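Local coordinates for protein LP15968p (Drosophila melanogaster, PDB 3MN8) that releases C-terminal arginine or lysine from peptides and proteins, including growth factors, peptide hormones and neuropeptides, as a zinc-dependent metallocarboxypeptidase, at residues Y57-A61 with L119-E123; Q79-N83 with L131-T135. All coordinates share one frame. Residue numbers count along the deposited sequence, not the author numbering.

Interaction 1: Y57-A61 with L119-E123; sequences YPNQA and LGNHE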
loop_
_atom_site.group_PDB
_atom_site.type_symbol
_atom_site.label_atom_id
_atom_site.label_comp_id
_atom_site.label_asym_id
_atom_site.label_seq_id
_atom_site.Cartn_x
_atom_site.Cartn_y
_atom_site.Cartn_z
ATOM N N TYR A 57 -9.455 -6.867 -20.805
ATOM C CA TYR A 57 -8.412 -7.779 -20.343
ATOM C C TYR A 57 -8.978 -8.864 -19.445
ATOM O O TYR A 57 -8.732 -8.857 -18.254
ATOM C CB TYR A 57 -7.338 -7.007 -19.588
ATOM C CG TYR A 57 -6.688 -5.907 -20.390
ATOM C CD1 TYR A 57 -7.224 -4.617 -20.401
ATOM C CD2 TYR A 57 -5.530 -6.145 -21.129
ATOM C CE1 TYR A 57 -6.627 -3.588 -21.136
ATOM C CE2 TYR A 57 -4.920 -5.129 -21.865
ATOM C CZ TYR A 57 -5.470 -3.850 -21.867
ATOM O OH TYR A 57 -4.864 -2.842 -22.599
ATOM N N PRO A 58 -9.726 -9.810 -20.027
ATOM C CA PRO A 58 -10.523 -10.813 -19.311
ATOM C C PRO A 58 -9.767 -11.560 -18.219
ATOM O O PRO A 58 -10.342 -11.790 -17.157
ATOM C CB PRO A 58 -10.922 -11.793 -20.419
ATOM C CG PRO A 58 -10.954 -10.965 -21.644
ATOM C CD PRO A 58 -9.866 -9.938 -21.488
ATOM N N ASN A 59 -8.512 -11.926 -18.464
ATOM C CA ASN A 59 -7.805 -12.816 -17.537
ATOM C C ASN A 59 -6.905 -12.126 -16.501
ATOM O O ASN A 59 -6.389 -12.771 -15.582
ATOM C CB ASN A 59 -6.998 -13.865 -18.309
ATOM C CG ASN A 59 -7.831 -14.600 -19.348
ATOM O OD1 ASN A 59 -8.844 -14.091 -19.826
ATOM N ND2 ASN A 59 -7.396 -15.801 -19.712
ATOM N N GLN A 60 -6.734 -10.816 -16.638
ATOM C CA GLN A 60 -5.741 -10.112 -15.844
ATOM C C GLN A 60 -6.307 -8.917 -15.085
ATOM O O GLN A 60 -5.718 -8.445 -14.113
ATOM C CB GLN A 60 -4.585 -9.692 -16.742
ATOM C CG GLN A 60 -4.765 -10.174 -18.174
ATOM C CD GLN A 60 -3.460 -10.601 -18.795
ATOM O OE1 GLN A 60 -3.299 -10.587 -20.024
ATOM N NE2 GLN A 60 -2.509 -10.983 -17.943
ATOM N N ALA A 61 -7.456 -8.428 -15.519
ATOM C CA ALA A 61 -8.124 -7.357 -14.795
ATOM C C ALA A 61 -9.439 -7.860 -14.230
ATOM O O ALA A 61 -10.242 -8.464 -14.954
ATOM C CB ALA A 61 -8.356 -6.161 -15.692
ATOM N N LEU A 119 -1.757 -2.579 -17.609
ATOM C CA LEU A 119 -2.471 -3.480 -18.497
ATOM C C LEU A 119 -2.044 -3.326 -19.942
ATOM O O LEU A 119 -1.648 -4.302 -20.575
ATOM C CB LEU A 119 -3.977 -3.294 -18.361
ATOM C CG LEU A 119 -4.545 -4.012 -17.141
ATOM C CD1 LEU A 119 -6.027 -3.672 -16.955
ATOM C CD2 LEU A 119 -4.311 -5.519 -17.278
ATOM N N GLY A 120 -2.112 -2.100 -20.453
ATOM C CA GLY A 120 -1.840 -1.839 -21.859
ATOM C C GLY A 120 -0.376 -1.969 -22.261
ATOM O O GLY A 120 -0.047 -1.905 -23.448
ATOM N N ASN A 121 0.504 -2.162 -21.282
ATOM C CA ASN A 121 1.921 -2.293 -21.577
ATOM C C ASN A 121 2.581 -3.596 -21.140
ATOM O O ASN A 121 3.640 -3.952 -21.661
ATOM C CB ASN A 121 2.681 -1.106 -21.010
ATOM C CG ASN A 121 2.462 0.145 -21.820
ATOM O OD1 ASN A 121 3.147 0.382 -22.819
ATOM N ND2 ASN A 121 1.499 0.956 -21.400
ATOM N N HIS A 122 1.951 -4.304 -20.207
ATOM C CA HIS A 122 2.534 -5.507 -19.601
ATOM C C HIS A 122 2.977 -6.598 -20.596
ATOM O O HIS A 122 3.920 -7.345 -20.325
ATOM C CB HIS A 122 1.590 -6.114 -18.545
ATOM C CG HIS A 122 0.610 -7.102 -19.101
ATOM N ND1 HIS A 122 -0.642 -6.736 -19.548
ATOM C CD2 HIS A 122 0.701 -8.441 -19.287
ATOM C CE1 HIS A 122 -1.281 -7.808 -19.984
ATOM N NE2 HIS A 122 -0.490 -8.855 -19.839
ATOM N N GLU A 123 2.305 -6.708 -21.735
ATOM C CA GLU A 123 2.749 -7.675 -22.736
ATOM C C GLU A 123 3.843 -7.116 -23.654
ATOM O O GLU A 123 4.582 -7.880 -24.270
ATOM C CB GLU A 123 1.573 -8.207 -23.561
ATOM C CG GLU A 123 0.623 -9.100 -22.775
ATOM C CD GLU A 123 -0.253 -9.968 -23.670
ATOM O OE1 GLU A 123 -0.454 -9.611 -24.851
ATOM O OE2 GLU A 123 -0.742 -11.015 -23.188
#
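This is a loop-to-helix-end packing contact on the periphery of the M14 catalytic domain, here the first carboxypeptidase-like domain in its active 1B form, and it illustrates how a turn between a helix and an edge strand can be held by the end of a neighbouring helix. The turn 57-61 leaves helix 43-56 at Y57 and enters strand 61-68 at A61; it is closed internally by the backbone bonds from Q60 N and A61 N to Y57 O (3.2 and 3.0 Å). Both of its ends rest on L119, near the end of helix 106-121. The CB of L119 sits over the face of the Y57 ring, 3.8 Å from its centroid and 11° off the normal, a CH-pi contact. L119 CD1 reaches Y57 CD1 at 3.8 Å and A61 CB at 3.6 Å, so one leucine spans the turn. Beyond the ring, Y57 OH lies 3.3 Å from G120 CA, a close approach to a residue with no side chain. On the polar flank, H122 ND1 donates to L119 O (2.8 Å), folding the imidazole back onto the helix end, and Q60 OE1 comes to 3.3 Å from H122 NE2 at the ring edge. Around this contact, N121 touches L128 of helix 126-134, and the backbone of N59 bonds to T84, just past strand 74-80.

Interaction 2: Q79-N83 with L131-T135; sequences QISRN and LVNST. With NAG (2-acetamido-2-deoxy-beta-D-glucopyranose), chain E.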
loop_
_atom_site.group_PDB
_atom_site.type_symbol
_atom_site.label_atom_id
_atom_site.label_comp_id
_atom_site.label_asym_id
_atom_site.label_seq_id
_atom_site.Cartn_x
_atom_site.Cartn_y
_atom_site.Cartn_z
ATOM N N GLN A 79 -8.125 -5.367 -9.365
ATOM C CA GLN A 79 -7.016 -6.312 -9.284
ATOM C C GLN A 79 -6.392 -6.607 -10.641
ATOM O O GLN A 79 -7.095 -6.825 -11.623
ATOM C CB GLN A 79 -7.487 -7.629 -8.685
ATOM C CG GLN A 79 -6.547 -8.766 -8.920
ATOM C CD GLN A 79 -7.156 -10.072 -8.501
ATOM O OE1 GLN A 79 -8.377 -10.210 -8.459
ATOM N NE2 GLN A 79 -6.312 -11.047 -8.191
ATOM N N ILE A 80 -5.062 -6.631 -10.671
ATOM C CA ILE A 80 -4.289 -7.014 -11.846
ATOM C C ILE A 80 -3.353 -8.145 -11.454
ATOM O O ILE A 80 -2.601 -8.025 -10.485
ATOM C CB ILE A 80 -3.436 -5.848 -12.336
ATOM C CG1 ILE A 80 -4.340 -4.673 -12.727
ATOM C CG2 ILE A 80 -2.543 -6.296 -13.484
ATOM C CD1 ILE A 80 -3.630 -3.357 -12.909
ATOM N N SER A 81 -3.390 -9.244 -12.200
ATOM C CA SER A 81 -2.579 -10.406 -11.861
ATOM C C SER A 81 -2.245 -11.219 -13.093
ATOM O O SER A 81 -2.846 -11.023 -14.150
ATOM C CB SER A 81 -3.340 -11.283 -10.884
ATOM O OG SER A 81 -4.589 -11.634 -11.438
ATOM N N ARG A 82 -1.291 -12.139 -12.960
ATOM C CA ARG A 82 -0.983 -13.068 -14.046
ATOM C C ARG A 82 -2.279 -13.770 -14.413
ATOM O O ARG A 82 -2.652 -13.845 -15.588
ATOM C CB ARG A 82 0.094 -14.078 -13.616
ATOM C CG ARG A 82 0.426 -15.181 -14.631
ATOM C CD ARG A 82 1.912 -15.220 -14.966
ATOM N NE ARG A 82 2.548 -16.478 -14.597
ATOM C CZ ARG A 82 3.737 -16.899 -15.035
ATOM N NH1 ARG A 82 4.209 -18.067 -14.617
ATOM N NH2 ARG A 82 4.459 -16.175 -15.886
ATOM N N ASN A 83 -2.979 -14.253 -13.389
ATOM C CA ASN A 83 -4.248 -14.941 -13.583
ATOM C C ASN A 83 -5.257 -14.549 -12.530
ATOM O O ASN A 83 -5.164 -14.982 -11.385
ATOM C CB ASN A 83 -4.044 -16.451 -13.542
ATOM C CG ASN A 83 -5.346 -17.213 -13.326
ATOM O OD1 ASN A 83 -6.415 -16.783 -13.766
ATOM N ND2 ASN A 83 -5.257 -18.357 -12.646
ATOM N N LEU A 131 6.769 -7.766 -13.672
ATOM C CA LEU A 131 6.150 -7.222 -12.474
ATOM C C LEU A 131 4.773 -7.854 -12.256
ATOM O O LEU A 131 4.452 -8.341 -11.175
ATOM C CB LEU A 131 5.997 -5.705 -12.607
ATOM C CG LEU A 131 5.329 -5.025 -11.415
ATOM C CD1 LEU A 131 6.230 -5.148 -10.197
ATOM C CD2 LEU A 131 5.010 -3.569 -11.735
ATOM N N VAL A 132 3.970 -7.855 -13.310
ATOM C CA VAL A 132 2.597 -8.343 -13.242
ATOM C C VAL A 132 2.517 -9.845 -12.989
ATOM O O VAL A 132 1.662 -10.308 -12.220
ATOM C CB VAL A 132 1.820 -8.012 -14.536
ATOM C CG1 VAL A 132 0.459 -8.681 -14.515
ATOM C CG2 VAL A 132 1.664 -6.510 -14.683
ATOM N N ASN A 133 3.394 -10.595 -13.655
ATOM C CA ASN A 133 3.462 -12.037 -13.493
ATOM C C ASN A 133 3.737 -12.449 -12.044
ATOM O O ASN A 133 3.234 -13.470 -11.566
ATOM C CB ASN A 133 4.549 -12.610 -14.404
ATOM C CG ASN A 133 4.062 -12.853 -15.814
ATOM O OD1 ASN A 133 2.961 -12.443 -16.186
ATOM N ND2 ASN A 133 4.882 -13.530 -16.610
ATOM N N SER A 134 4.524 -11.637 -11.345
ATOM C CA SER A 134 5.095 -12.038 -10.065
ATOM C C SER A 134 4.415 -11.385 -8.880
ATOM O O SER A 134 4.717 -11.716 -7.732
ATOM C CB SER A 134 6.585 -11.697 -10.033
ATOM O OG SER A 134 6.795 -10.336 -10.374
ATOM N N THR A 135 3.511 -10.451 -9.157
ATOM C CA THR A 135 2.838 -9.706 -8.096
ATOM C C THR A 135 1.344 -9.635 -8.321
ATOM O O THR A 135 0.881 -9.497 -9.456
ATOM C CB THR A 135 3.356 -8.259 -7.987
ATOM O OG1 THR A 135 4.746 -8.199 -8.348
ATOM C CG2 THR A 135 3.169 -7.747 -6.567
HETATM C C1 NAG E . 4.393 -13.412 -17.955
HETATM C C2 NAG E . 5.735 -13.901 -18.497
HETATM C C3 NAG E . 5.658 -14.375 -19.944
HETATM C C4 NAG E . 4.413 -15.230 -20.170
HETATM C C5 NAG E . 3.187 -14.545 -19.585
HETATM C C6 NAG E . 1.961 -15.427 -19.728
HETATM C C7 NAG E . 6.879 -11.717 -18.962
HETATM C C8 NAG E . 5.651 -11.071 -19.549
HETATM N N2 NAG E . 6.773 -12.890 -18.325
HETATM O O3 NAG E . 6.828 -15.113 -20.243
HETATM O O4 NAG E . 4.210 -15.461 -21.549
HETATM O O5 NAG E . 3.377 -14.342 -18.210
HETATM O O6 NAG E . 2.072 -16.461 -18.773
HETATM O O7 NAG E . 7.966 -11.149 -19.064
#
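Backbones approach most closely at R82 and N133, whose CA atoms are 4.6 Å apart, with those of S81 and V132 at 5.7 Å. No hydrogen bond joins the two segments; R82 N stays 3.6 Å from V132 O, and packing does the work. I80 CG2 meets V132 CG1 at 4.0 Å, and V132 CG1 also lies 4.0 Å from S81 C. Within the alpha/beta catalytic domain, helix 126-134 leads directly into strand 136-140, which pairs antiparallel with 74-80, so I80 bonds through its backbone to I137. T135, at that junction, bonds through OG1 to L131 O (2.8 Å) and also to H336. On the exposed side stands the N-linked glycan: N133 ND2, in the N133-S134-T135 sequon (Asn-X-Ser/Thr), is covalently bonded to NAG C1 (1.4 Å). The R82 guanidinium lies beside the linkage: R82 NH2 donates to NAG O5 (3.2 Å), NAG O6 lies over one face, and R82 NH2 and N133 ND2, 2.8 Å apart, are two donors without a hydrogen bond.

Followed from the N terminus, the chain passes 57-61, runs through the hairpin of strands 61-68 and 74-80 to 79-83, and returns through helix 106-121 to 119-123 and through helix 126-134 to 131-135. Interaction 1 closes a loop over 57 residues and interaction 2 one over 47; because their segments alternate, the loops cross rather than nest. The principle is that the turn leading into edge strand 61-68 and the end of neighbouring strand 74-80 are each tied to one of two successive helices. The contacts also touch: Q60 O lies 3.1 Å from S81 N, a probable hydrogen bond between the first segments, while H122 CB packs 3.9 Å from V132 CG2 between the second.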